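Local structure of lipopolysaccharide heptosyltransferase 2 (Escherichia coli, 1PSW) at residues 167-170 with 171-175; 195-199 with 200-204. The protein catalyses the transfer of the second heptose from ADP-L-glycero-beta-D-manno-heptose to the heptosyl-Kdo2-lipid A module during synthesis of the lipopolysaccharide core. All coordinates share one frame; numbering follows the deposited sequence.

Overall arrangement
Both contacts lie in the second half of a GT-B glycosyltransferase chain, around the parallel six-stranded sheet whose first strand along the chain is 182-186. They come in series. Contact 1 covers the C-terminal end of helix 164-173, which precedes that strand. Contact 2 follows the strand, where the loop 195-198 runs into the start of helix 199-211. Their centres are about 26 Å apart and their nearest atoms about 19 Å, so they do not touch. Contact 1 leans on helix 252-260. Contact 2 is bordered by helices 225-232, 325-328 and 332-347. One contact therefore ends a helix and the other starts one, at separate places in the same Rossmann-like domain.

Contact 1 of 2, residues 167-170 with 171-175; sequences KSYT and CNQFS
Gln173 OE1 accepts a hydrogen bond from a water at 2.7 Å. The same water donates to Thr170 OG1 at 2.8 Å, so it bridges the two side chains one helical turn apart. Gln254 NE2 adds a weak bond to OE1, and Thr170 OG1 is also bonded to the carbonyl of Glu166. Tyr169 holds CG anti to its own backbone N (chi1 169°). This brings its ring beside Gln173, whose CB lies over one face, 4.3 Å from the centroid, a CH-pi contact. The Gln173 chain stays extended, and its amide passes the ring margin, with CD 3.6 Å from Tyr169 CE2. Ring and amide planes stand 60° apart. The backbone follows the same pairing: Gln173 N donates to Tyr169 O at 2.8 Å. Thr170 O lies in the plane of the Phe174 ring at its edge, 3.4 Å from Phe174 CD2, and also takes a weak bond from Phe174 N. A Schellman motif with Ser175 as its C-prime residue ends the helix. Thr170 and Phe174 both pack on Leu258 of helix 252-260, and Gln173 reaches the same helix through Gln254. The last turn is thus held to its neighbour by apolar packing and a weak amide bond, while the water joins Thr170 to Gln173.

Contact 2 of 2, residues 195-199 with 200-204; sequences KRWPH and YHYAE
His201 packs its CB methylene on the face of Trp197, over the centre of the six-membered indole ring and 3.5 Å from its centroid, a CH-pi contact. Trp197 reaches this place with CG anti to its backbone N, which carries the indole under the first helical turn. Tyr202 completes the aromatic cluster. There the indole edge points at the phenol face, with Trp197 CE3 over the ring centre and planes at 85°, a T-shaped pair. Trp197 CB also touches Tyr202 CE2 at 3.6 Å.

His199 and Tyr200 both set CG between backbone N and carbonyl carbon (chi1 60° and 45°). Their rings therefore stand close together, the Tyr200 edge toward the His199 face, with Tyr200 CD2 3.5 Å from His199 CE1. The Tyr200 ring also covers Pro198, whose CB lies over its face 3.5 Å from the centroid. Pro198 is the N-cap residue, and its O accepts Tyr202 N at 3.1 Å and, weakly, His201 N.

Polar ring atoms are tied to the C-terminal part of the chain: Trp197 NE1 to Ile330 O, His201 NE2 to Ile328 O, and His199 ND1 to Tyr323 OH. Because His201 NE2 meets a carbonyl oxygen, it probably carries a proton. The helix start is thus fixed by ring packing and by bonds from Trp197 NE1 and a probably protonated His201 NE2 to two backbone carbonyls.

Contact 1 of 2, residues 167-170 with 171-175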
ATOM      1  N   LYS A 167      -1.115  -7.699  17.755  1.00 19.60           N
ATOM      2  CA  LYS A 167      -2.270  -6.818  17.829  1.00 19.62           C
ATOM      3  C   LYS A 167      -2.525  -6.369  19.261  1.00 19.63           C
ATOM      4  O   LYS A 167      -2.780  -5.196  19.527  1.00 19.02           O
ATOM      5  CB  LYS A 167      -3.526  -7.520  17.307  1.00 19.67           C
ATOM      6  CG  LYS A 167      -3.526  -7.851  15.821  1.00 22.23           C
ATOM      7  CD  LYS A 167      -4.797  -8.632  15.466  1.00 25.02           C
ATOM      8  CE  LYS A 167      -4.667  -9.380  14.151  1.00 26.25           C
ATOM      9  NZ  LYS A 167      -5.836 -10.271  13.910  1.00 25.72           N
ATOM     10  N   SER A 168      -2.455  -7.320  20.186  1.00 18.49           N
ATOM     11  CA  SER A 168      -2.692  -7.043  21.602  1.00 20.27           C
ATOM     12  C   SER A 168      -1.752  -5.975  22.175  1.00 19.01           C
ATOM     13  O   SER A 168      -2.206  -4.972  22.738  1.00 19.02           O
ATOM     14  CB  SER A 168      -2.571  -8.340  22.404  1.00 21.35           C
ATOM     15  OG  SER A 168      -3.037  -8.157  23.719  1.00 27.64           O
ATOM     16  N   TYR A 169      -0.447  -6.188  22.036  1.00 16.15           N
ATOM     17  CA  TYR A 169       0.518  -5.230  22.547  1.00 15.40           C
ATOM     18  C   TYR A 169       0.422  -3.863  21.883  1.00 15.69           C
ATOM     19  O   TYR A 169       0.432  -2.830  22.549  1.00 15.59           O
ATOM     20  CB  TYR A 169       1.957  -5.728  22.374  1.00 14.62           C
ATOM     21  CG  TYR A 169       2.957  -4.626  22.660  1.00 17.61           C
ATOM     22  CD1 TYR A 169       3.037  -4.056  23.935  1.00 17.38           C
ATOM     23  CD2 TYR A 169       3.721  -4.058  21.637  1.00 16.22           C
ATOM     24  CE1 TYR A 169       3.835  -2.946  24.177  1.00 16.18           C
ATOM     25  CE2 TYR A 169       4.528  -2.944  21.874  1.00 15.59           C
ATOM     26  CZ  TYR A 169       4.573  -2.392  23.148  1.00 17.29           C
ATOM     27  OH  TYR A 169       5.334  -1.272  23.408  1.00 17.40           O
ATOM     28  N   THR A 170       0.353  -3.858  20.559  1.00 14.46           N
ATOM     29  CA  THR A 170       0.298  -2.614  19.807  1.00 14.59           C
ATOM     30  C   THR A 170      -0.938  -1.785  20.165  1.00 15.88           C
ATOM     31  O   THR A 170      -0.859  -0.562  20.211  1.00 15.79           O
ATOM     32  CB  THR A 170       0.398  -2.906  18.290  1.00 13.64           C
ATOM     33  OG1 THR A 170       1.598  -3.650  18.033  1.00 14.43           O
ATOM     34  CG2 THR A 170       0.474  -1.619  17.501  1.00 14.75           C
ATOM     35  N   CYS A 171      -2.065  -2.444  20.434  1.00 16.02           N
ATOM     36  CA  CYS A 171      -3.249  -1.696  20.831  1.00 17.31           C
ATOM     37  C   CYS A 171      -2.974  -0.991  22.161  1.00 18.70           C
ATOM     38  O   CYS A 171      -3.396   0.152  22.360  1.00 18.72           O
ATOM     39  CB  CYS A 171      -4.471  -2.609  20.953  1.00 16.79           C
ATOM     40  SG  CYS A 171      -5.229  -2.953  19.335  1.00 23.02           S
ATOM     41  N   ASN A 172      -2.277  -1.660  23.079  1.00 16.90           N
ATOM     42  CA  ASN A 172      -1.951  -1.023  24.358  1.00 16.99           C
ATOM     43  C   ASN A 172      -0.894   0.070  24.155  1.00 17.71           C
ATOM     44  O   ASN A 172      -0.918   1.096  24.828  1.00 18.61           O
ATOM     45  CB  ASN A 172      -1.431  -2.039  25.390  1.00 17.24           C
ATOM     46  CG  ASN A 172      -2.521  -2.951  25.927  1.00 19.14           C
ATOM     47  OD1 ASN A 172      -3.655  -2.520  26.173  1.00 18.92           O
ATOM     48  ND2 ASN A 172      -2.175  -4.214  26.135  1.00 18.03           N
ATOM     49  N   GLN A 173       0.038  -0.161  23.237  1.00 16.17           N
ATOM     50  CA  GLN A 173       1.094   0.806  22.946  1.00 16.69           C
ATOM     51  C   GLN A 173       0.495   2.138  22.497  1.00 17.37           C
ATOM     52  O   GLN A 173       1.088   3.196  22.690  1.00 18.09           O
ATOM     53  CB  GLN A 173       2.004   0.226  21.864  1.00 16.13           C
ATOM     54  CG  GLN A 173       3.084   1.126  21.298  1.00 17.38           C
ATOM     55  CD  GLN A 173       4.034   0.316  20.438  1.00 15.24           C
ATOM     56  OE1 GLN A 173       3.616  -0.333  19.472  1.00 15.68           O
ATOM     57  NE2 GLN A 173       5.312   0.345  20.777  1.00 13.52           N
ATOM     58  N   PHE A 174      -0.690   2.082  21.903  1.00 17.19           N
ATOM     59  CA  PHE A 174      -1.336   3.295  21.445  1.00 18.65           C
ATOM     60  C   PHE A 174      -2.558   3.688  22.272  1.00 19.21           C
ATOM     61  O   PHE A 174      -3.433   4.422  21.819  1.00 20.20           O
ATOM     62  CB  PHE A 174      -1.640   3.161  19.952  1.00 17.06           C
ATOM     63  CG  PHE A 174      -0.422   3.332  19.097  1.00 16.37           C
ATOM     64  CD1 PHE A 174       0.041   4.610  18.794  1.00 15.62           C
ATOM     65  CD2 PHE A 174       0.331   2.230  18.692  1.00 13.86           C
ATOM     66  CE1 PHE A 174       1.239   4.788  18.104  1.00 16.10           C
ATOM     67  CE2 PHE A 174       1.530   2.397  18.001  1.00 13.49           C
ATOM     68  CZ  PHE A 174       1.984   3.676  17.713  1.00 16.88           C
ATOM     69  N   SER A 175      -2.586   3.191  23.507  1.00 19.10           N
ATOM     70  CA  SER A 175      -3.645   3.500  24.457  1.00 21.73           C
ATOM     71  C   SER A 175      -5.055   3.245  23.956  1.00 21.73           C
ATOM     72  O   SER A 175      -5.966   4.034  24.219  1.00 20.05           O
ATOM     73  CB  SER A 175      -3.524   4.958  24.897  1.00 21.89           C
ATOM     74  OG  SER A 175      -2.257   5.204  25.470  1.00 25.79           O
TER
HETATM   75  O   HOH W   1       4.217  -2.675  18.220  1.00 15.78           O

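Contact 2 of 2, residues 195-199 with 200-204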
ATOM      1  N   LYS A 195      -9.293  13.398  -4.230  1.00 21.43           N
ATOM      2  CA  LYS A 195      -9.627  11.997  -4.027  1.00 22.60           C
ATOM      3  C   LYS A 195     -10.052  11.677  -2.601  1.00 20.56           C
ATOM      4  O   LYS A 195     -10.281  10.517  -2.266  1.00 20.89           O
ATOM      5  CB  LYS A 195      -8.444  11.122  -4.443  1.00 25.71           C
ATOM      6  CG  LYS A 195      -8.093  11.304  -5.905  1.00 29.58           C
ATOM      7  CD  LYS A 195      -7.034  10.335  -6.375  1.00 35.42           C
ATOM      8  CE  LYS A 195      -6.732  10.556  -7.851  1.00 37.70           C
ATOM      9  NZ  LYS A 195      -5.794   9.530  -8.377  1.00 40.62           N
ATOM     10  N   ARG A 196     -10.186  12.698  -1.765  1.00 19.51           N
ATOM     11  CA  ARG A 196     -10.573  12.463  -0.383  1.00 19.02           C
ATOM     12  C   ARG A 196     -12.059  12.606  -0.098  1.00 19.99           C
ATOM     13  O   ARG A 196     -12.710  13.549  -0.550  1.00 19.81           O
ATOM     14  CB  ARG A 196      -9.817  13.403   0.558  1.00 20.73           C
ATOM     15  CG  ARG A 196      -8.342  13.097   0.705  1.00 26.18           C
ATOM     16  CD  ARG A 196      -7.754  13.845   1.891  1.00 30.60           C
ATOM     17  NE  ARG A 196      -7.005  15.024   1.494  1.00 35.49           N
ATOM     18  CZ  ARG A 196      -6.621  15.986   2.328  1.00 38.98           C
ATOM     19  NH1 ARG A 196      -6.918  15.917   3.621  1.00 36.73           N
ATOM     20  NH2 ARG A 196      -5.935  17.024   1.862  1.00 39.94           N
ATOM     21  N   TRP A 197     -12.605  11.649   0.640  1.00 17.57           N
ATOM     22  CA  TRP A 197     -14.002  11.745   1.032  1.00 17.63           C
ATOM     23  C   TRP A 197     -13.926  12.891   2.041  1.00 16.14           C
ATOM     24  O   TRP A 197     -12.969  12.970   2.812  1.00 16.99           O
ATOM     25  CB  TRP A 197     -14.444  10.463   1.714  1.00 15.50           C
ATOM     26  CG  TRP A 197     -15.916  10.301   1.817  1.00 14.35           C
ATOM     27  CD1 TRP A 197     -16.846  10.587   0.865  1.00 14.35           C
ATOM     28  CD2 TRP A 197     -16.626   9.713   2.912  1.00 14.24           C
ATOM     29  NE1 TRP A 197     -18.102  10.194   1.291  1.00 14.57           N
ATOM     30  CE2 TRP A 197     -17.988   9.647   2.538  1.00 15.42           C
ATOM     31  CE3 TRP A 197     -16.235   9.201   4.160  1.00 14.78           C
ATOM     32  CZ2 TRP A 197     -18.967   9.127   3.384  1.00 14.76           C
ATOM     33  CZ3 TRP A 197     -17.214   8.674   5.002  1.00 12.64           C
ATOM     34  CH2 TRP A 197     -18.561   8.631   4.600  1.00 15.48           C
ATOM     35  N   PRO A 198     -14.914  13.801   2.045  1.00 16.65           N
ATOM     36  CA  PRO A 198     -14.925  14.945   2.971  1.00 15.23           C
ATOM     37  C   PRO A 198     -14.738  14.636   4.456  1.00 16.08           C
ATOM     38  O   PRO A 198     -15.311  13.682   4.989  1.00 15.93           O
ATOM     39  CB  PRO A 198     -16.277  15.590   2.700  1.00 15.83           C
ATOM     40  CG  PRO A 198     -16.484  15.319   1.242  1.00 16.95           C
ATOM     41  CD  PRO A 198     -16.053  13.871   1.111  1.00 16.74           C
ATOM     42  N   HIS A 199     -13.939  15.466   5.118  1.00 15.72           N
ATOM     43  CA  HIS A 199     -13.691  15.311   6.542  1.00 17.20           C
ATOM     44  C   HIS A 199     -15.002  15.253   7.330  1.00 18.31           C
ATOM     45  O   HIS A 199     -15.113  14.507   8.307  1.00 17.93           O
ATOM     46  CB  HIS A 199     -12.829  16.468   7.079  1.00 17.93           C
ATOM     47  CG  HIS A 199     -13.437  17.827   6.901  1.00 19.09           C
ATOM     48  ND1 HIS A 199     -13.367  18.529   5.716  1.00 20.22           N
ATOM     49  CD2 HIS A 199     -14.137  18.611   7.758  1.00 18.94           C
ATOM     50  CE1 HIS A 199     -13.996  19.683   5.849  1.00 20.50           C
ATOM     51  NE2 HIS A 199     -14.473  19.757   7.080  1.00 20.59           N
ATOM     52  N   TYR A 200     -15.999  16.036   6.928  1.00 18.79           N
ATOM     53  CA  TYR A 200     -17.265  16.020   7.656  1.00 18.62           C
ATOM     54  C   TYR A 200     -18.064  14.750   7.414  1.00 18.41           C
ATOM     55  O   TYR A 200     -18.874  14.356   8.253  1.00 18.06           O
ATOM     56  CB  TYR A 200     -18.101  17.258   7.319  1.00 17.88           C
ATOM     57  CG  TYR A 200     -18.165  17.599   5.852  1.00 16.93           C
ATOM     58  CD1 TYR A 200     -19.139  17.045   5.026  1.00 17.82           C
ATOM     59  CD2 TYR A 200     -17.264  18.501   5.297  1.00 18.26           C
ATOM     60  CE1 TYR A 200     -19.218  17.386   3.682  1.00 16.17           C
ATOM     61  CE2 TYR A 200     -17.326  18.848   3.968  1.00 18.97           C
ATOM     62  CZ  TYR A 200     -18.305  18.290   3.164  1.00 18.80           C
ATOM     63  OH  TYR A 200     -18.359  18.653   1.846  1.00 19.34           O
ATOM     64  N   HIS A 201     -17.862  14.108   6.267  1.00 17.82           N
ATOM     65  CA  HIS A 201     -18.562  12.853   6.022  1.00 17.85           C
ATOM     66  C   HIS A 201     -17.941  11.790   6.930  1.00 17.81           C
ATOM     67  O   HIS A 201     -18.658  10.975   7.513  1.00 18.21           O
ATOM     68  CB  HIS A 201     -18.466  12.425   4.556  1.00 18.53           C
ATOM     69  CG  HIS A 201     -19.452  13.118   3.661  1.00 20.57           C
ATOM     70  ND1 HIS A 201     -20.515  13.842   4.148  1.00 21.90           N
ATOM     71  CD2 HIS A 201     -19.526  13.194   2.311  1.00 19.89           C
ATOM     72  CE1 HIS A 201     -21.207  14.341   3.134  1.00 22.28           C
ATOM     73  NE2 HIS A 201     -20.629  13.964   2.013  1.00 21.64           N
ATOM     74  N   TYR A 202     -16.615  11.794   7.067  1.00 17.14           N
ATOM     75  CA  TYR A 202     -15.970  10.825   7.952  1.00 17.79           C
ATOM     76  C   TYR A 202     -16.454  11.049   9.387  1.00 19.24           C
ATOM     77  O   TYR A 202     -16.648  10.091  10.135  1.00 19.57           O
ATOM     78  CB  TYR A 202     -14.433  10.943   7.899  1.00 17.58           C
ATOM     79  CG  TYR A 202     -13.776  10.111   6.804  1.00 16.98           C
ATOM     80  CD1 TYR A 202     -13.787   8.707   6.862  1.00 17.65           C
ATOM     81  CD2 TYR A 202     -13.160  10.720   5.706  1.00 16.59           C
ATOM     82  CE1 TYR A 202     -13.198   7.929   5.850  1.00 14.20           C
ATOM     83  CE2 TYR A 202     -12.571   9.952   4.689  1.00 13.25           C
ATOM     84  CZ  TYR A 202     -12.594   8.567   4.766  1.00 14.54           C
ATOM     85  OH  TYR A 202     -12.027   7.809   3.761  1.00 15.19           O
ATOM     86  N   ALA A 203     -16.662  12.309   9.769  1.00 19.32           N
ATOM     87  CA  ALA A 203     -17.124  12.618  11.121  1.00 20.34           C
ATOM     88  C   ALA A 203     -18.527  12.069  11.368  1.00 20.83           C
ATOM     89  O   ALA A 203     -18.791  11.467  12.406  1.00 20.08           O
ATOM     90  CB  ALA A 203     -17.098  14.124  11.354  1.00 19.64           C
ATOM     91  N   GLU A 204     -19.422  12.290  10.410  1.00 21.18           N
ATOM     92  CA  GLU A 204     -20.793  11.807  10.514  1.00 21.99           C
ATOM     93  C   GLU A 204     -20.793  10.279  10.608  1.00 22.06           C
ATOM     94  O   GLU A 204     -21.534   9.690  11.397  1.00 21.63           O
ATOM     95  CB  GLU A 204     -21.599  12.266   9.292  1.00 24.47           C
ATOM     96  CG  GLU A 204     -23.024  11.730   9.204  1.00 29.32           C
ATOM     97  CD  GLU A 204     -23.841  12.015  10.452  1.00 35.21           C
ATOM     98  OE1 GLU A 204     -23.857  13.181  10.905  1.00 37.15           O
ATOM     99  OE2 GLU A 204     -24.477  11.073  10.975  1.00 37.02           O
TER